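Local atomic coordinates of RNA 2'-o-ribose methyltransferase (Thermus thermophilus, PDB entry 1IPA), a protein that probably methylates the 2'-hydroxyl of a ribose in RNA, using S-adenosylmethionine bound at a deep trefoil knot of its catalytic domain. Residues Y110-V120 against V179-L188; I212-G220 against A241-S249. All coordinates share one frame; numbering follows the deposited sequence.

Contact 1: residues Y110-V120 against V179-L188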
loop_
_atom_site.group_PDB
_atom_site.type_symbol
_atom_site.label_atom_id
_atom_site.label_comp_id
_atom_site.label_asym_id
_atom_site.label_seq_id
_atom_site.Cartn_x
_atom_site.Cartn_y
_atom_site.Cartn_z
ATOM N N TYR A 110 16.837 -1.082 -7.546
ATOM C CA TYR A 110 16.713 0.217 -6.908
ATOM C C TYR A 110 17.914 0.633 -6.070
ATOM O O TYR A 110 18.454 -0.157 -5.298
ATOM C CB TYR A 110 15.455 0.216 -6.038
ATOM C CG TYR A 110 15.301 1.402 -5.112
ATOM C CD1 TYR A 110 15.201 2.699 -5.612
ATOM C CD2 TYR A 110 15.230 1.221 -3.732
ATOM C CE1 TYR A 110 15.033 3.784 -4.757
ATOM C CE2 TYR A 110 15.065 2.292 -2.872
ATOM C CZ TYR A 110 14.966 3.570 -3.385
ATOM O OH TYR A 110 14.810 4.631 -2.529
ATOM N N ARG A 111 18.326 1.886 -6.248
ATOM C CA ARG A 111 19.428 2.475 -5.492
ATOM C C ARG A 111 18.957 3.832 -4.985
ATOM O O ARG A 111 18.578 4.710 -5.765
ATOM C CB ARG A 111 20.696 2.635 -6.350
ATOM C CG ARG A 111 20.473 2.769 -7.848
ATOM C CD ARG A 111 19.853 4.099 -8.259
ATOM N NE ARG A 111 19.479 4.081 -9.673
ATOM C CZ ARG A 111 18.508 3.323 -10.178
ATOM N NH1 ARG A 111 17.803 2.525 -9.383
ATOM N NH2 ARG A 111 18.254 3.344 -11.481
ATOM N N PRO A 112 18.971 4.017 -3.660
ATOM C CA PRO A 112 18.541 5.269 -3.033
ATOM C C PRO A 112 19.210 6.524 -3.580
ATOM O O PRO A 112 20.427 6.569 -3.747
ATOM C CB PRO A 112 18.854 5.039 -1.555
ATOM C CG PRO A 112 20.001 4.070 -1.594
ATOM C CD PRO A 112 19.573 3.111 -2.668
ATOM N N SER A 113 18.408 7.544 -3.857
ATOM C CA SER A 113 18.934 8.801 -4.359
ATOM C C SER A 113 19.351 9.655 -3.156
ATOM O O SER A 113 18.980 9.361 -2.025
ATOM C CB SER A 113 17.866 9.526 -5.180
ATOM O OG SER A 113 16.806 9.977 -4.359
ATOM N N PRO A 114 20.130 10.725 -3.387
ATOM C CA PRO A 114 20.589 11.609 -2.309
ATOM C C PRO A 114 19.485 12.279 -1.480
ATOM O O PRO A 114 19.761 12.911 -0.453
ATOM C CB PRO A 114 21.463 12.623 -3.046
ATOM C CG PRO A 114 20.849 12.671 -4.413
ATOM C CD PRO A 114 20.598 11.214 -4.696
ATOM N N ASP A 115 18.239 12.139 -1.924
ATOM C CA ASP A 115 17.097 12.725 -1.219
ATOM C C ASP A 115 16.201 11.596 -0.704
ATOM O O ASP A 115 15.075 11.838 -0.280
ATOM C CB ASP A 115 16.267 13.608 -2.168
ATOM C CG ASP A 115 17.014 14.844 -2.647
ATOM O OD1 ASP A 115 17.189 15.797 -1.859
ATOM O OD2 ASP A 115 17.422 14.868 -3.828
ATOM N N ALA A 116 16.714 10.371 -0.726
ATOM C CA ALA A 116 15.947 9.196 -0.326
ATOM C C ALA A 116 15.371 9.078 1.084
ATOM O O ALA A 116 16.106 8.976 2.065
ATOM C CB ALA A 116 16.750 7.954 -0.622
ATOM N N LEU A 117 14.046 9.071 1.172
ATOM C CA LEU A 117 13.361 8.877 2.444
ATOM C C LEU A 117 12.742 7.484 2.298
ATOM O O LEU A 117 11.816 7.282 1.522
ATOM C CB LEU A 117 12.270 9.930 2.656
ATOM C CG LEU A 117 11.400 9.730 3.904
ATOM C CD1 LEU A 117 12.265 9.711 5.165
ATOM C CD2 LEU A 117 10.369 10.842 3.977
ATOM N N ILE A 118 13.273 6.529 3.046
ATOM C CA ILE A 118 12.825 5.151 2.965
ATOM C C ILE A 118 12.175 4.616 4.234
ATOM O O ILE A 118 12.685 4.804 5.339
ATOM C CB ILE A 118 14.022 4.242 2.585
ATOM C CG1 ILE A 118 14.454 4.544 1.147
ATOM C CG2 ILE A 118 13.658 2.782 2.740
ATOM C CD1 ILE A 118 15.839 4.057 0.807
ATOM N N LEU A 119 11.044 3.940 4.064
ATOM C CA LEU A 119 10.347 3.354 5.199
ATOM C C LEU A 119 10.527 1.850 5.165
ATOM O O LEU A 119 10.216 1.215 4.170
ATOM C CB LEU A 119 8.849 3.676 5.152
ATOM C CG LEU A 119 7.993 2.971 6.213
ATOM C CD1 LEU A 119 8.440 3.430 7.584
ATOM C CD2 LEU A 119 6.516 3.287 6.001
ATOM N N VAL A 120 11.045 1.282 6.243
ATOM C CA VAL A 120 11.221 -0.159 6.312
ATOM C C VAL A 120 10.179 -0.696 7.288
ATOM O O VAL A 120 10.217 -0.390 8.479
ATOM C CB VAL A 120 12.638 -0.537 6.808
ATOM C CG1 VAL A 120 12.795 -2.048 6.843
ATOM C CG2 VAL A 120 13.690 0.066 5.892
ATOM N N VAL A 179 17.029 -7.487 3.483
ATOM C CA VAL A 179 16.812 -6.050 3.562
ATOM C C VAL A 179 17.927 -5.394 4.366
ATOM O O VAL A 179 18.419 -4.329 3.998
ATOM C CB VAL A 179 15.439 -5.736 4.196
ATOM C CG1 VAL A 179 15.347 -4.264 4.583
ATOM C CG2 VAL A 179 14.336 -6.084 3.202
ATOM N N LEU A 180 18.333 -6.036 5.456
ATOM C CA LEU A 180 19.406 -5.507 6.289
ATOM C C LEU A 180 20.732 -5.462 5.525
ATOM O O LEU A 180 21.474 -4.486 5.612
ATOM C CB LEU A 180 19.530 -6.341 7.570
ATOM C CG LEU A 180 18.456 -5.970 8.602
ATOM C CD1 LEU A 180 18.409 -6.968 9.748
ATOM C CD2 LEU A 180 18.762 -4.575 9.116
ATOM N N ASP A 181 21.020 -6.507 4.755
ATOM C CA ASP A 181 22.249 -6.537 3.970
ATOM C C ASP A 181 22.165 -5.451 2.910
ATOM O O ASP A 181 23.173 -4.851 2.536
ATOM C CB ASP A 181 22.431 -7.895 3.292
ATOM C CG ASP A 181 22.583 -9.033 4.286
ATOM O OD1 ASP A 181 22.699 -10.190 3.834
ATOM O OD2 ASP A 181 22.583 -8.777 5.513
ATOM N N TRP A 182 20.957 -5.193 2.428
ATOM C CA TRP A 182 20.764 -4.168 1.410
ATOM C C TRP A 182 21.107 -2.779 1.971
ATOM O O TRP A 182 21.823 -1.999 1.338
ATOM C CB TRP A 182 19.314 -4.179 0.921
ATOM C CG TRP A 182 19.059 -3.219 -0.199
ATOM C CD1 TRP A 182 19.342 -3.409 -1.517
ATOM C CD2 TRP A 182 18.522 -1.897 -0.088
ATOM N NE1 TRP A 182 19.017 -2.286 -2.237
ATOM C CE2 TRP A 182 18.511 -1.341 -1.385
ATOM C CE3 TRP A 182 18.049 -1.125 0.982
ATOM C CZ2 TRP A 182 18.048 -0.046 -1.644
ATOM C CZ3 TRP A 182 17.588 0.163 0.725
ATOM C CH2 TRP A 182 17.592 0.687 -0.581
ATOM N N ILE A 183 20.587 -2.485 3.161
ATOM C CA ILE A 183 20.823 -1.201 3.821
ATOM C C ILE A 183 22.322 -0.922 3.893
ATOM O O ILE A 183 22.799 0.106 3.417
ATOM C CB ILE A 183 20.265 -1.195 5.276
ATOM C CG1 ILE A 183 18.800 -1.635 5.293
ATOM C CG2 ILE A 183 20.403 0.195 5.881
ATOM C CD1 ILE A 183 17.869 -0.694 4.607
ATOM N N LYS A 184 23.054 -1.852 4.498
ATOM C CA LYS A 184 24.496 -1.714 4.651
ATOM C C LYS A 184 25.213 -1.657 3.313
ATOM O O LYS A 184 26.232 -0.990 3.179
ATOM C CB LYS A 184 25.042 -2.866 5.498
ATOM C CG LYS A 184 24.351 -2.969 6.855
ATOM C CD LYS A 184 24.402 -1.621 7.584
ATOM C CE LYS A 184 23.202 -1.410 8.501
ATOM N NZ LYS A 184 23.095 0.018 8.898
ATOM N N GLN A 185 24.662 -2.348 2.323
ATOM C CA GLN A 185 25.247 -2.378 0.989
ATOM C C GLN A 185 25.347 -0.971 0.400
ATOM O O GLN A 185 26.265 -0.671 -0.371
ATOM C CB GLN A 185 24.401 -3.265 0.074
ATOM C CG GLN A 185 25.079 -3.642 -1.223
ATOM C CD GLN A 185 26.447 -4.246 -0.984
ATOM O OE1 GLN A 185 26.614 -5.107 -0.115
ATOM N NE2 GLN A 185 27.434 -3.803 -1.755
ATOM N N HIS A 186 24.402 -0.109 0.764
ATOM C CA HIS A 186 24.400 1.259 0.259
ATOM C C HIS A 186 24.776 2.283 1.319
ATOM O O HIS A 186 24.555 3.482 1.135
ATOM C CB HIS A 186 23.028 1.614 -0.322
ATOM C CG HIS A 186 22.659 0.816 -1.532
ATOM N ND1 HIS A 186 22.244 -0.495 -1.462
ATOM C CD2 HIS A 186 22.661 1.140 -2.846
ATOM C CE1 HIS A 186 22.004 -0.946 -2.681
ATOM N NE2 HIS A 186 22.249 0.027 -3.539
ATOM N N ASN A 187 25.366 1.811 2.413
ATOM C CA ASN A 187 25.755 2.685 3.514
ATOM C C ASN A 187 24.613 3.647 3.819
ATOM O O ASN A 187 24.806 4.857 3.911
ATOM C CB ASN A 187 27.032 3.466 3.172
ATOM C CG ASN A 187 28.292 2.623 3.326
ATOM O OD1 ASN A 187 28.446 1.894 4.307
ATOM N ND2 ASN A 187 29.206 2.731 2.364
ATOM N N LEU A 188 23.418 3.089 3.969
ATOM C CA LEU A 188 22.228 3.881 4.249
ATOM C C LEU A 188 21.971 3.983 5.751
ATOM O O LEU A 188 21.695 2.987 6.407
ATOM C CB LEU A 188 21.019 3.242 3.560
ATOM C CG LEU A 188 19.666 3.955 3.567
ATOM C CD1 LEU A 188 19.737 5.214 2.721
ATOM C CD2 LEU A 188 18.593 3.010 3.021
#
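The carbonyl O of Trp-182 takes two hydrogen bonds from His-186, one from its backbone N and one from its ring ND1, and the two donors arrive from opposite faces of the carbonyl plane. The ring bond is nearly straight and lies in the imidazole plane, which fixes the rotation of the ring at the end of helix 176-185. Pro-112 packs against the ring so held: its CD rests 3.7 Å from Trp-182 CZ2 and equally close to His-186 CD2, a compact apolar ring wedged between two aromatic side chains. Trp-182 holds CG anti to its own backbone N (chi1 -176°), which carries the indole out to Pro-112 and Ile-118. The Tyr-110 ring runs almost parallel to the indole six-membered ring, the planes 16° apart, but has slid so far that the two barely overlap; Tyr-110 CD2 meets Trp-182 CZ2 at 3.7 Å, while Tyr-110 OH is hydrogen-bonded to Glu-143. From the strand, Ile-118 brings CD1 to the indole edge, 4.0 Å from Trp-182 CH2, and to Leu-188 CD2 at 3.7 Å. Farther along, Val-120 and Val-179 meet tip to tip, and Trp-225 packs on both. Asn-187, with positive phi, is C-prime of a Schellman motif that turns the chain so that Leu-188 can face inward. The axes of helix 179-185 and strand 117-120 run nearly antiparallel, at 159°, the layered alpha/beta packing of a Rossmann-like domain.

Contact 2: residues I212-G220 against A241-S249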
loop_
_atom_site.group_PDB
_atom_site.type_symbol
_atom_site.label_atom_id
_atom_site.label_comp_id
_atom_site.label_asym_id
_atom_site.label_seq_id
_atom_site.Cartn_x
_atom_site.Cartn_y
_atom_site.Cartn_z
ATOM N N ILE A 212 14.008 4.361 7.806
ATOM C CA ILE A 212 13.356 4.280 9.105
ATOM C C ILE A 212 12.570 2.984 9.229
ATOM O O ILE A 212 11.641 2.725 8.454
ATOM C CB ILE A 212 12.392 5.451 9.315
ATOM C CG1 ILE A 212 13.125 6.773 9.069
ATOM C CG2 ILE A 212 11.810 5.391 10.723
ATOM C CD1 ILE A 212 12.234 8.004 9.149
ATOM N N ALA A 213 12.935 2.180 10.220
ATOM C CA ALA A 213 12.276 0.913 10.444
ATOM C C ALA A 213 11.220 0.984 11.539
ATOM O O ALA A 213 11.371 1.707 12.517
ATOM C CB ALA A 213 13.304 -0.142 10.792
ATOM N N VAL A 214 10.147 0.224 11.356
ATOM C CA VAL A 214 9.064 0.140 12.327
ATOM C C VAL A 214 8.622 -1.327 12.375
ATOM O O VAL A 214 8.553 -1.995 11.341
ATOM C CB VAL A 214 7.870 1.030 11.930
ATOM C CG1 VAL A 214 6.735 0.835 12.913
ATOM C CG2 VAL A 214 8.285 2.485 11.931
ATOM N N GLY A 215 8.346 -1.838 13.569
ATOM C CA GLY A 215 7.936 -3.223 13.685
ATOM C C GLY A 215 6.434 -3.339 13.833
ATOM O O GLY A 215 5.726 -2.351 13.630
ATOM N N PRO A 216 5.912 -4.528 14.180
ATOM C CA PRO A 216 4.467 -4.719 14.348
ATOM C C PRO A 216 4.021 -3.823 15.491
ATOM O O PRO A 216 4.843 -3.441 16.318
ATOM C CB PRO A 216 4.351 -6.202 14.703
ATOM C CG PRO A 216 5.582 -6.814 14.077
ATOM C CD PRO A 216 6.637 -5.789 14.412
ATOM N N GLU A 217 2.736 -3.490 15.552
ATOM C CA GLU A 217 2.260 -2.617 16.621
ATOM C C GLU A 217 2.222 -3.314 17.977
ATOM O O GLU A 217 2.359 -2.669 19.017
ATOM C CB GLU A 217 0.877 -2.052 16.288
ATOM C CG GLU A 217 -0.253 -3.047 16.344
ATOM C CD GLU A 217 -1.588 -2.406 16.034
ATOM O OE1 GLU A 217 -1.802 -2.004 14.876
ATOM O OE2 GLU A 217 -2.423 -2.292 16.952
ATOM N N HIS A 218 2.049 -4.630 17.966
ATOM C CA HIS A 218 1.998 -5.391 19.209
ATOM C C HIS A 218 3.356 -6.005 19.537
ATOM O O HIS A 218 3.439 -6.953 20.318
ATOM C CB HIS A 218 0.945 -6.505 19.116
ATOM C CG HIS A 218 -0.437 -6.014 18.799
ATOM N ND1 HIS A 218 -1.024 -4.956 19.462
ATOM C CD2 HIS A 218 -1.356 -6.453 17.905
ATOM C CE1 HIS A 218 -2.242 -4.764 18.988
ATOM N NE2 HIS A 218 -2.468 -5.659 18.042
ATOM N N GLU A 219 4.418 -5.461 18.951
ATOM C CA GLU A 219 5.761 -5.987 19.192
ATOM C C GLU A 219 6.876 -5.031 18.773
ATOM O O GLU A 219 6.690 -4.164 17.919
ATOM C CB GLU A 219 5.931 -7.315 18.451
ATOM C CG GLU A 219 7.248 -8.022 18.717
ATOM C CD GLU A 219 7.388 -9.302 17.916
ATOM O OE1 GLU A 219 8.390 -10.024 18.115
ATOM O OE2 GLU A 219 6.498 -9.584 17.084
ATOM N N GLY A 220 8.041 -5.201 19.383
ATOM C CA GLY A 220 9.172 -4.357 19.051
ATOM C C GLY A 220 10.020 -4.966 17.950
ATOM O O GLY A 220 9.747 -6.070 17.475
ATOM N N ALA A 241 -3.201 4.303 25.852
ATOM C CA ALA A 241 -2.792 3.487 24.715
ATOM C C ALA A 241 -1.358 3.031 24.892
ATOM O O ALA A 241 -0.501 3.793 25.332
ATOM C CB ALA A 241 -2.943 4.264 23.410
ATOM N N ASP A 242 -1.107 1.771 24.568
ATOM C CA ASP A 242 0.233 1.235 24.696
ATOM C C ASP A 242 0.926 1.256 23.339
ATOM O O ASP A 242 2.133 1.061 23.248
ATOM C CB ASP A 242 0.191 -0.199 25.240
ATOM C CG ASP A 242 -0.478 -1.168 24.283
ATOM O OD1 ASP A 242 -1.727 -1.277 24.299
ATOM O OD2 ASP A 242 0.250 -1.815 23.502
ATOM N N SER A 243 0.161 1.516 22.284
ATOM C CA SER A 243 0.729 1.541 20.949
ATOM C C SER A 243 -0.190 2.200 19.934
ATOM O O SER A 243 -1.313 2.586 20.245
ATOM C CB SER A 243 1.033 0.113 20.493
ATOM O OG SER A 243 -0.159 -0.654 20.418
ATOM N N LEU A 244 0.309 2.315 18.710
ATOM C CA LEU A 244 -0.439 2.910 17.616
ATOM C C LEU A 244 -0.391 1.993 16.405
ATOM O O LEU A 244 0.497 1.149 16.282
ATOM C CB LEU A 244 0.165 4.264 17.226
ATOM C CG LEU A 244 0.140 5.410 18.241
ATOM C CD1 LEU A 244 1.084 6.499 17.792
ATOM C CD2 LEU A 244 -1.278 5.949 18.381
ATOM N N ASN A 245 -1.366 2.164 15.521
ATOM C CA ASN A 245 -1.434 1.413 14.285
ATOM C C ASN A 245 -0.121 1.759 13.581
ATOM O O ASN A 245 0.375 2.872 13.731
ATOM C CB ASN A 245 -2.631 1.908 13.463
ATOM C CG ASN A 245 -2.836 1.121 12.186
ATOM O OD1 ASN A 245 -2.008 1.150 11.276
ATOM N ND2 ASN A 245 -3.952 0.406 12.113
ATOM N N VAL A 246 0.440 0.815 12.826
ATOM C CA VAL A 246 1.703 1.055 12.127
ATOM C C VAL A 246 1.591 2.174 11.083
ATOM O O VAL A 246 2.549 2.898 10.838
ATOM C CB VAL A 246 2.224 -0.232 11.436
ATOM C CG1 VAL A 246 2.646 -1.255 12.469
ATOM C CG2 VAL A 246 1.147 -0.820 10.565
ATOM N N SER A 247 0.420 2.328 10.476
ATOM C CA SER A 247 0.249 3.368 9.476
ATOM C C SER A 247 0.324 4.744 10.133
ATOM O O SER A 247 0.791 5.703 9.520
ATOM C CB SER A 247 -1.081 3.195 8.734
ATOM O OG SER A 247 -2.182 3.559 9.544
ATOM N N VAL A 248 -0.132 4.840 11.380
ATOM C CA VAL A 248 -0.068 6.102 12.103
ATOM C C VAL A 248 1.384 6.396 12.498
ATOM O O VAL A 248 1.849 7.532 12.363
ATOM C CB VAL A 248 -0.962 6.091 13.379
ATOM C CG1 VAL A 248 -0.777 7.382 14.156
ATOM C CG2 VAL A 248 -2.433 5.929 12.990
ATOM N N SER A 249 2.102 5.384 12.979
ATOM C CA SER A 249 3.507 5.570 13.364
ATOM C C SER A 249 4.369 5.960 12.155
ATOM O O SER A 249 5.257 6.816 12.260
ATOM C CB SER A 249 4.091 4.293 13.991
ATOM O OG SER A 249 3.593 4.075 15.290
#
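Glu-217 and Val-246 together supply about half of the buried surface, with Val-214 extending the contact along the sheet. Glu-217 points its side chain at the loop that leads into helix 246-261. Its CB lies 3.2 Å from Leu-244 O, and its chain then runs extended beyond CG until OE1 comes to 3.5 Å from Asn-245 CA. The torsion that sets this course is chi1 71°, which places CG between the backbone N and the carbonyl carbon. The backbone of Glu-217 also takes part: its O lies 3.4 Å from Ser-243 CB, so a small serine suits the place where the two backbones pass closely. Val-246, in the first turn of the helix, turns CG1 toward the opposing backbone, 3.5 Å from Gly-215 O. A compact beta-branched residue fits here, with Leu-124 and Val-133 also packing on it. Val-214 reaches Ser-249 one turn on, CG1 to CB at 4.5 Å. Asn-245 is the N-cap of the helix: its OD1 accepts from Ser-247 N at 2.8 Å, in the carbonyl plane on a lone pair, and from Ser-247 OG, which lies above that plane. Both segments match C-terminal sequence motifs of SpoU/TrmH enzymes, which in relatives build the knot and probably the cofactor pocket. Chemically, the segments meet through carbonyls and C-H groups without a direct hydrogen bond, which suggests that they are joined mainly by shape and van der Waals contact.

Contacts 1 and 2 follow one another along the chain, the first closing before the second opens, with centres about 21 Å apart. They share the six-stranded parallel sheet, in which strands 117-122 and 210-214 are neighbours: Val-120 N to Ile-212 O and Ile-212 N to Ile-118 O are probable hydrogen bonds. Helix 176-185 in contact 1 and helix 246-261 in contact 2 pack on opposite faces of this sheet, since Ile-118 and Val-120 turn toward the former while Leu-117 and Leu-119 meet the latter. Contact 2 belongs to the C-terminal part that, in SPOUT methyltransferases, forms the trefoil knot and cofactor site; contact 1 lies in the surrounding Rossmann-like framework.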